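Local coordinates for protein CRISPR pre-crRNA endoribonuclease Cas5d (Mannheimia succiniciproducens, PDB 3KG4) that cleaves precursor CRISPR RNA into mature crRNA units as a metal-independent endoribonuclease of a bacterial antiviral defence system, at residues Pro49-Val54 with Glu119-Thr125; Val28-Val32 with Pro63-Glu67; Phe141-Leu146 with Ala166-Asp170. One frame throughout, in Å; residues are numbered along the deposited sequence.

Contact 1: Pro49-Val54 with Glu119-Thr125; sequences PAINWV and EAHAVMT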
loop_
_atom_site.group_PDB
_atom_site.type_symbol
_atom_site.label_atom_id
_atom_site.label_comp_id
_atom_site.label_asym_id
_atom_site.label_seq_id
_atom_site.Cartn_x
_atom_site.Cartn_y
_atom_site.Cartn_z
ATOM N N PRO A 49 8.219 -13.089 11.227
ATOM C CA PRO A 49 7.029 -13.504 11.981
ATOM C C PRO A 49 6.860 -12.740 13.260
ATOM O O PRO A 49 5.759 -12.670 13.795
ATOM C CB PRO A 49 7.268 -15.014 12.287
ATOM C CG PRO A 49 8.530 -15.387 11.693
ATOM C CD PRO A 49 9.109 -14.226 10.910
ATOM N N ALA A 50 7.946 -12.164 13.764
ATOM C CA ALA A 50 7.862 -11.372 14.965
ATOM C C ALA A 50 6.951 -10.139 14.765
ATOM O O ALA A 50 6.324 -9.685 15.724
ATOM C CB ALA A 50 9.282 -10.951 15.441
ATOM N N ILE A 51 6.852 -9.634 13.533
ATOM C CA ILE A 51 6.123 -8.362 13.284
ATOM C C ILE A 51 5.004 -8.460 12.241
ATOM O O ILE A 51 4.984 -9.362 11.414
ATOM C CB ILE A 51 7.065 -7.227 12.828
ATOM C CG1 ILE A 51 7.719 -7.575 11.494
ATOM C CG2 ILE A 51 8.100 -6.902 13.958
ATOM C CD1 ILE A 51 8.115 -6.389 10.638
ATOM N N ASN A 52 4.079 -7.498 12.317
ATOM C CA ASN A 52 3.078 -7.252 11.282
ATOM C C ASN A 52 3.126 -5.769 10.970
ATOM O O ASN A 52 3.284 -4.940 11.884
ATOM C CB ASN A 52 1.653 -7.665 11.731
ATOM C CG ASN A 52 1.397 -9.185 11.589
ATOM O OD1 ASN A 52 0.757 -9.802 12.458
ATOM N ND2 ASN A 52 1.910 -9.789 10.502
ATOM N N TRP A 53 3.083 -5.454 9.681
ATOM C CA TRP A 53 3.000 -4.078 9.223
ATOM C C TRP A 53 1.561 -3.604 9.295
ATOM O O TRP A 53 0.640 -4.278 8.781
ATOM C CB TRP A 53 3.489 -3.949 7.807
ATOM C CG TRP A 53 4.915 -4.143 7.652
ATOM C CD1 TRP A 53 5.535 -5.144 6.983
ATOM C CD2 TRP A 53 5.945 -3.287 8.155
ATOM N NE1 TRP A 53 6.908 -4.956 7.022
ATOM C CE2 TRP A 53 7.178 -3.840 7.765
ATOM C CE3 TRP A 53 5.941 -2.108 8.909
ATOM C CZ2 TRP A 53 8.400 -3.260 8.111
ATOM C CZ3 TRP A 53 7.147 -1.544 9.273
ATOM C CH2 TRP A 53 8.358 -2.099 8.853
ATOM N N VAL A 54 1.350 -2.455 9.917
ATOM C CA VAL A 54 -0.003 -1.887 10.001
ATOM C C VAL A 54 -0.063 -0.605 9.160
ATOM O O VAL A 54 0.704 0.321 9.419
ATOM C CB VAL A 54 -0.372 -1.637 11.474
ATOM C CG1 VAL A 54 -1.743 -0.900 11.604
ATOM C CG2 VAL A 54 -0.367 -2.962 12.233
ATOM N N GLU A 119 2.136 5.041 4.519
ATOM C CA GLU A 119 2.595 5.364 5.846
ATOM C C GLU A 119 2.130 4.254 6.766
ATOM O O GLU A 119 0.949 3.943 6.779
ATOM C CB GLU A 119 2.018 6.707 6.282
ATOM C CG GLU A 119 2.584 7.216 7.556
ATOM C CD GLU A 119 2.153 8.697 7.797
ATOM O OE1 GLU A 119 2.479 9.572 6.978
ATOM O OE2 GLU A 119 1.497 8.949 8.823
ATOM N N ALA A 120 3.053 3.681 7.531
ATOM C CA ALA A 120 2.832 2.455 8.278
ATOM C C ALA A 120 3.694 2.400 9.529
ATOM O O ALA A 120 4.715 3.125 9.635
ATOM C CB ALA A 120 3.169 1.187 7.358
ATOM N N HIS A 121 3.316 1.522 10.443
ATOM C CA HIS A 121 4.168 1.186 11.568
ATOM C C HIS A 121 4.164 -0.334 11.785
ATOM O O HIS A 121 3.352 -1.077 11.180
ATOM C CB HIS A 121 3.702 1.942 12.829
ATOM C CG HIS A 121 2.364 1.521 13.334
ATOM N ND1 HIS A 121 1.174 2.029 12.850
ATOM C CD2 HIS A 121 2.029 0.636 14.292
ATOM C CE1 HIS A 121 0.167 1.458 13.491
ATOM N NE2 HIS A 121 0.665 0.595 14.356
ATOM N N ALA A 122 5.074 -0.802 12.634
ATOM C CA ALA A 122 5.172 -2.227 12.974
ATOM C C ALA A 122 4.525 -2.519 14.333
ATOM O O ALA A 122 4.575 -1.690 15.235
ATOM C CB ALA A 122 6.673 -2.670 12.970
ATOM N N VAL A 123 3.883 -3.684 14.454
ATOM C CA VAL A 123 3.388 -4.192 15.731
ATOM C C VAL A 123 4.068 -5.542 15.935
ATOM O O VAL A 123 4.378 -6.227 14.953
ATOM C CB VAL A 123 1.844 -4.349 15.760
ATOM C CG1 VAL A 123 1.357 -5.370 14.723
ATOM C CG2 VAL A 123 1.359 -4.768 17.160
ATOM N N MET A 124 4.348 -5.878 17.199
ATOM C CA MET A 124 4.948 -7.165 17.545
ATOM C C MET A 124 3.832 -8.190 17.614
ATOM O O MET A 124 2.749 -7.884 18.077
ATOM C CB MET A 124 5.685 -7.103 18.895
ATOM C CG MET A 124 6.693 -5.974 19.019
ATOM S SD MET A 124 7.820 -5.831 17.660
ATOM C CE MET A 124 8.621 -7.431 17.711
ATOM N N THR A 125 4.094 -9.384 17.102
ATOM C CA THR A 125 3.134 -10.500 17.158
ATOM C C THR A 125 3.358 -11.358 18.420
ATOM O O THR A 125 4.386 -11.235 19.091
ATOM C CB THR A 125 3.246 -11.411 15.900
ATOM O OG1 THR A 125 4.520 -12.081 15.871
ATOM C CG2 THR A 125 3.084 -10.601 14.636
#

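Contact 2: Val28-Val32 with Pro63-Glu67; sequences VSYDV and PIRFE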
loop_
_atom_site.group_PDB
_atom_site.type_symbol
_atom_site.label_atom_id
_atom_site.label_comp_id
_atom_site.label_asym_id
_atom_site.label_seq_id
_atom_site.Cartn_x
_atom_site.Cartn_y
_atom_site.Cartn_z
ATOM N N VAL A 28 -11.365 -6.039 -12.574
ATOM C CA VAL A 28 -11.477 -4.575 -12.520
ATOM C C VAL A 28 -10.825 -4.073 -11.225
ATOM O O VAL A 28 -11.114 -4.588 -10.164
ATOM C CB VAL A 28 -12.950 -4.110 -12.496
ATOM C CG1 VAL A 28 -13.033 -2.577 -12.442
ATOM C CG2 VAL A 28 -13.720 -4.652 -13.745
ATOM N N SER A 29 -9.921 -3.110 -11.358
ATOM C CA SER A 29 -9.177 -2.572 -10.196
ATOM C C SER A 29 -10.052 -1.608 -9.384
ATOM O O SER A 29 -10.921 -0.880 -9.897
ATOM C CB SER A 29 -7.917 -1.827 -10.661
ATOM O OG SER A 29 -7.130 -1.281 -9.566
ATOM N N TYR A 30 -9.788 -1.606 -8.094
ATOM C CA TYR A 30 -10.189 -0.534 -7.245
ATOM C C TYR A 30 -9.531 0.752 -7.735
ATOM O O TYR A 30 -8.587 0.721 -8.544
ATOM C CB TYR A 30 -9.734 -0.811 -5.861
ATOM C CG TYR A 30 -10.559 -1.736 -5.033
ATOM C CD1 TYR A 30 -11.874 -1.410 -4.682
ATOM C CD2 TYR A 30 -10.006 -2.870 -4.493
ATOM C CE1 TYR A 30 -12.622 -2.237 -3.850
ATOM C CE2 TYR A 30 -10.746 -3.710 -3.663
ATOM C CZ TYR A 30 -12.054 -3.372 -3.351
ATOM O OH TYR A 30 -12.806 -4.163 -2.518
ATOM N N ASP A 31 -10.046 1.879 -7.261
ATOM C CA ASP A 31 -9.547 3.193 -7.658
ATOM C C ASP A 31 -8.175 3.520 -7.119
ATOM O O ASP A 31 -7.482 4.349 -7.715
ATOM C CB ASP A 31 -10.508 4.322 -7.190
ATOM C CG ASP A 31 -11.828 4.298 -7.875
ATOM O OD1 ASP A 31 -12.113 3.348 -8.632
ATOM O OD2 ASP A 31 -12.597 5.292 -7.704
ATOM N N VAL A 32 -7.795 2.881 -6.021
ATOM C CA VAL A 32 -6.516 3.115 -5.350
ATOM C C VAL A 32 -6.052 1.793 -4.727
ATOM O O VAL A 32 -6.807 0.817 -4.598
ATOM C CB VAL A 32 -6.653 4.156 -4.196
ATOM C CG1 VAL A 32 -7.236 5.544 -4.728
ATOM C CG2 VAL A 32 -7.578 3.626 -3.094
ATOM N N PRO A 63 -3.763 11.392 -10.633
ATOM C CA PRO A 63 -5.165 11.258 -10.991
ATOM C C PRO A 63 -5.532 9.804 -11.284
ATOM O O PRO A 63 -4.737 9.064 -11.826
ATOM C CB PRO A 63 -5.303 12.125 -12.258
ATOM C CG PRO A 63 -4.070 12.956 -12.295
ATOM C CD PRO A 63 -3.015 12.172 -11.630
ATOM N N ILE A 64 -6.710 9.420 -10.802
ATOM C CA ILE A 64 -7.272 8.089 -10.953
ATOM C C ILE A 64 -7.700 7.881 -12.410
ATOM O O ILE A 64 -8.628 8.550 -12.892
ATOM C CB ILE A 64 -8.441 7.895 -9.939
ATOM C CG1 ILE A 64 -7.919 8.122 -8.512
ATOM C CG2 ILE A 64 -9.052 6.469 -10.055
ATOM C CD1 ILE A 64 -8.959 8.132 -7.410
ATOM N N ARG A 65 -7.006 6.982 -13.118
ATOM C CA ARG A 65 -7.283 6.706 -14.536
ATOM C C ARG A 65 -7.163 5.223 -14.868
ATOM O O ARG A 65 -6.291 4.557 -14.336
ATOM C CB ARG A 65 -6.348 7.498 -15.433
ATOM C CG ARG A 65 -6.843 8.939 -15.547
ATOM C CD ARG A 65 -5.936 9.819 -16.371
ATOM N NE ARG A 65 -4.520 9.507 -16.169
ATOM C CZ ARG A 65 -3.752 8.877 -17.051
ATOM N NH1 ARG A 65 -4.242 8.463 -18.224
ATOM N NH2 ARG A 65 -2.483 8.640 -16.751
ATOM N N PHE A 66 -8.011 4.752 -15.779
ATOM C CA PHE A 66 -8.151 3.330 -16.074
ATOM C C PHE A 66 -7.902 3.051 -17.542
ATOM O O PHE A 66 -8.100 3.924 -18.404
ATOM C CB PHE A 66 -9.559 2.863 -15.741
ATOM C CG PHE A 66 -9.881 2.903 -14.291
ATOM C CD1 PHE A 66 -9.487 1.885 -13.458
ATOM C CD2 PHE A 66 -10.645 3.934 -13.750
ATOM C CE1 PHE A 66 -9.811 1.903 -12.118
ATOM C CE2 PHE A 66 -10.924 3.951 -12.400
ATOM C CZ PHE A 66 -10.526 2.925 -11.598
ATOM N N GLU A 67 -7.459 1.838 -17.834
ATOM C CA GLU A 67 -7.306 1.370 -19.221
ATOM C C GLU A 67 -7.663 -0.114 -19.236
ATOM O O GLU A 67 -7.270 -0.857 -18.323
ATOM C CB GLU A 67 -5.854 1.606 -19.684
ATOM C CG GLU A 67 -5.513 1.243 -21.123
ATOM C CD GLU A 67 -3.999 1.393 -21.410
ATOM O OE1 GLU A 67 -3.423 2.470 -21.156
ATOM O OE2 GLU A 67 -3.361 0.423 -21.867
#

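Contact 3: Phe141-Leu146 with Ala166-Asp170; sequences FKRRAL and ALIDD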
loop_
_atom_site.group_PDB
_atom_site.type_symbol
_atom_site.label_atom_id
_atom_site.label_comp_id
_atom_site.label_asym_id
_atom_site.label_seq_id
_atom_site.Cartn_x
_atom_site.Cartn_y
_atom_site.Cartn_z
ATOM N N PHE A 141 14.052 -2.507 7.652
ATOM C CA PHE A 141 13.174 -2.128 6.535
ATOM C C PHE A 141 13.768 -0.943 5.807
ATOM O O PHE A 141 13.879 -0.932 4.590
ATOM C CB PHE A 141 11.746 -1.782 6.994
ATOM C CG PHE A 141 10.900 -1.221 5.876
ATOM C CD1 PHE A 141 10.128 -2.076 5.076
ATOM C CD2 PHE A 141 10.931 0.130 5.569
ATOM C CE1 PHE A 141 9.394 -1.588 4.025
ATOM C CE2 PHE A 141 10.179 0.646 4.526
ATOM C CZ PHE A 141 9.440 -0.223 3.726
ATOM N N LYS A 142 14.153 0.084 6.557
ATOM C CA LYS A 142 14.626 1.300 5.921
ATOM C C LYS A 142 15.919 1.020 5.160
ATOM O O LYS A 142 16.108 1.502 4.043
ATOM C CB LYS A 142 14.828 2.416 6.963
ATOM C CG LYS A 142 13.565 2.801 7.699
ATOM C CD LYS A 142 13.871 3.552 8.984
ATOM C CE LYS A 142 13.948 5.027 8.744
ATOM N NZ LYS A 142 12.612 5.649 8.942
ATOM N N ARG A 143 16.795 0.209 5.749
ATOM C CA ARG A 143 18.107 -0.033 5.154
ATOM C C ARG A 143 17.903 -0.717 3.804
ATOM O O ARG A 143 18.361 -0.219 2.781
ATOM C CB ARG A 143 18.952 -0.895 6.075
ATOM C CG ARG A 143 20.436 -0.793 5.835
ATOM C CD ARG A 143 21.210 -1.233 7.086
ATOM N NE ARG A 143 20.700 -2.491 7.648
ATOM C CZ ARG A 143 20.220 -2.667 8.888
ATOM N NH1 ARG A 143 19.796 -3.874 9.246
ATOM N NH2 ARG A 143 20.153 -1.674 9.778
ATOM N N ARG A 144 17.171 -1.833 3.817
ATOM C CA ARG A 144 16.754 -2.518 2.576
ATOM C C ARG A 144 16.084 -1.611 1.565
ATOM O O ARG A 144 16.376 -1.697 0.369
ATOM C CB ARG A 144 15.778 -3.636 2.869
ATOM C CG ARG A 144 16.305 -4.775 3.706
ATOM C CD ARG A 144 15.943 -6.078 3.020
ATOM N NE ARG A 144 15.645 -7.174 3.928
ATOM C CZ ARG A 144 15.459 -8.430 3.522
ATOM N NH1 ARG A 144 15.192 -9.394 4.403
ATOM N NH2 ARG A 144 15.543 -8.735 2.224
ATOM N N ALA A 145 15.165 -0.760 2.026
ATOM C CA ALA A 145 14.452 0.121 1.113
ATOM C C ALA A 145 15.376 1.159 0.480
ATOM O O ALA A 145 15.225 1.470 -0.697
ATOM C CB ALA A 145 13.246 0.799 1.813
ATOM N N LEU A 146 16.329 1.699 1.247
ATOM C CA LEU A 146 17.232 2.759 0.747
ATOM C C LEU A 146 18.111 2.338 -0.429
ATOM O O LEU A 146 18.490 3.170 -1.265
ATOM C CB LEU A 146 18.159 3.248 1.852
ATOM C CG LEU A 146 17.590 4.286 2.802
ATOM C CD1 LEU A 146 18.576 4.483 3.984
ATOM C CD2 LEU A 146 17.304 5.587 2.034
ATOM N N ALA A 166 10.819 3.931 -3.197
ATOM C CA ALA A 166 11.895 4.745 -2.621
ATOM C C ALA A 166 11.463 5.100 -1.193
ATOM O O ALA A 166 10.288 5.480 -0.957
ATOM C CB ALA A 166 12.120 5.985 -3.467
ATOM N N LEU A 167 12.352 4.885 -0.229
ATOM C CA LEU A 167 12.052 5.271 1.135
ATOM C C LEU A 167 11.873 6.784 1.177
ATOM O O LEU A 167 12.526 7.525 0.437
ATOM C CB LEU A 167 13.140 4.822 2.104
ATOM C CG LEU A 167 12.829 4.992 3.593
ATOM C CD1 LEU A 167 11.871 3.907 4.118
ATOM C CD2 LEU A 167 14.117 4.982 4.419
ATOM N N ILE A 168 10.946 7.240 2.001
ATOM C CA ILE A 168 10.858 8.658 2.306
ATOM C C ILE A 168 11.360 8.692 3.746
ATOM O O ILE A 168 10.616 8.402 4.665
ATOM C CB ILE A 168 9.423 9.202 2.196
ATOM C CG1 ILE A 168 8.899 9.098 0.761
ATOM C CG2 ILE A 168 9.322 10.665 2.748
ATOM C CD1 ILE A 168 8.912 10.394 -0.002
ATOM N N ASP A 169 12.652 8.964 3.918
ATOM C CA ASP A 169 13.269 8.964 5.262
ATOM C C ASP A 169 12.845 10.253 5.944
ATOM O O ASP A 169 12.175 11.090 5.335
ATOM C CB ASP A 169 14.800 8.881 5.148
ATOM C CG ASP A 169 15.449 8.169 6.290
ATOM O OD1 ASP A 169 14.859 8.005 7.386
ATOM O OD2 ASP A 169 16.607 7.766 6.069
ATOM N N ASP A 170 13.244 10.421 7.200
ATOM C CA ASP A 170 12.626 11.450 8.024
ATOM C C ASP A 170 12.842 12.871 7.538
ATOM O O ASP A 170 11.978 13.722 7.688
ATOM C CB ASP A 170 13.036 11.348 9.476
ATOM C CG ASP A 170 11.950 11.890 10.394
ATOM O OD1 ASP A 170 11.111 12.678 9.904
ATOM O OD2 ASP A 170 11.889 11.503 11.588
#

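Contact 1: Pro49-Val54 with Glu119-Thr125
N52 and V123 face each other as an antiparallel hydrogen-bonded pair: N52 N reaches V123 O at 2.9 Å, and V123 N returns to N52 O at the same distance. V54 and H121 repeat the pattern, V54 N bonding H121 O at 2.7 Å. One more backbone bond, T125 N to A50 O at 2.6 Å, follows in the loop residues.

On the face carrying N52, V54, H121 and V123, V54 and H121 lie side by side, with V54 CB over the imidazole, a CH-pi contact 4.0 Å from the ring centroid. H121 has its ring between the backbone N and the carbonyl carbon (chi1 67°), and a bond from ND1 to D56 helps hold it there. V54 CG2 then leans on V123 CG1.

The other face is apolar. M124, bent at chi2 and chi3, folds its CE back to I51 CG2 at 3.8 Å. W53 turns its six-membered rim to the partner strand: CZ3 sits 3.9 Å from A122 CB, while H121 O lies at the ring edge. I51 CD1 rests over one face of the indole, and a bond from W53 NE1 to H46 O helps hold the indole in this rotation.

Strands 51-60 and 114-124 are second and third in chain order, adjacent in the 4-1-3-2 part of a seven-stranded antiparallel sheet, consistent with the ferredoxin-like (RAMP) fold of Cas5. Both crossover helices pack on the W53 side: 35-45 through L42, and 135-146 through I138 and F141, whose ring meets the indole edge-to-face.

Contact 2: Val28-Val32 with Pro63-Glu67
Y30 O accepts a hydrogen bond from S29 OG at 2.7 Å, on a lone pair in the carbonyl plane, and also comes within 4.0 Å of F66 CE1 across the contact. The serine hydroxyl is itself bonded to F18 N, which ties this loop to F18.

Two oxygens, D31 OD1 and Y30 O, stand at the F66 ring edge, and the slightly positive aromatic C-H rim suits both. D31 OD1 lies in the ring plane, 3.4 Å from F66 CZ, with the carboxylate turned 64° from the ring. S29 O approaches F66 CE1 obliquely. The other carboxylate oxygen, D31 OD2, is in a salt bridge with R186, which probably helps set the tilt of the group.

I64 adds aliphatic contacts: its CG2 lies 3.5 Å from D31 O and 3.9 Å from D31 CB, and its CD1 reaches V32 CG1 at 4.1 Å.

No hydrogen bond joins the segments; in the mixed sheet, strand 107-112 pairs with both 27-28 (parallel) and 66-70 (antiparallel), and side chains bridge over it. S29, I64 and F66 all touch its L111, while L188 and M191 of strand 186-195 pack on D31 and V32.

Contact 3: Phe141-Leu146 with Ala166-Asp170
The F141 ring meets L167 by its edge: L167 CD1 lies near the ring plane, 3.7 Å from CE2. The second flat group, the D169 carboxylate, is gripped through OD1, which D170 N bonds at 2.9 Å from the anti side, 30° out of the carboxylate plane. K142 NZ comes to that oxygen at 3.6 Å, a long salt bridge.

L167 has the largest share of the contact. With CG anti to the backbone N (chi1 -171°), its branches enter the hollow formed by F141 and A145, and by K142 and L146, each pair one turn apart on helix 135-146. L167 CB faces A145 CB at 4.0 Å, while the second methyl, CD2, touches both K142 CB (3.7 Å) and L146 CG (3.9 Å). The lysine chain then bends at chi3 and chi4, laying its CE and NZ beside the aspartate.

In the ferredoxin-like topology this seats the second helix on strand 164-167, the edge strand next to 7-13, where F141 also touches I7. With no hydrogen bond between the segments, helix and strand are held by shape and apolar burial, and the long K142-D169 ion pair probably adds only a modest electrostatic pull.

Overall arrangement
Contacts 1 and 3 both reach the same sheet and touch each other through W53 and F141; their centres are about 16 Å apart. Contact 1 joins two central strands by backbone hydrogen bonds, whereas contact 3 lays a helix over the edge strand through leucine packing. Contact 2, its centre about 28 Å from that of contact 1, lies on the opposite side of the chain's centre and involves the smaller mixed sheet; oxygens near the F66 ring and aliphatic contacts of I64 make it, without a hydrogen bond across. All three are partly buried, each combining interior residues with some at the surface. Strands 51-60 and 66-70, successive in the chain, lead from contact 1 to contact 2.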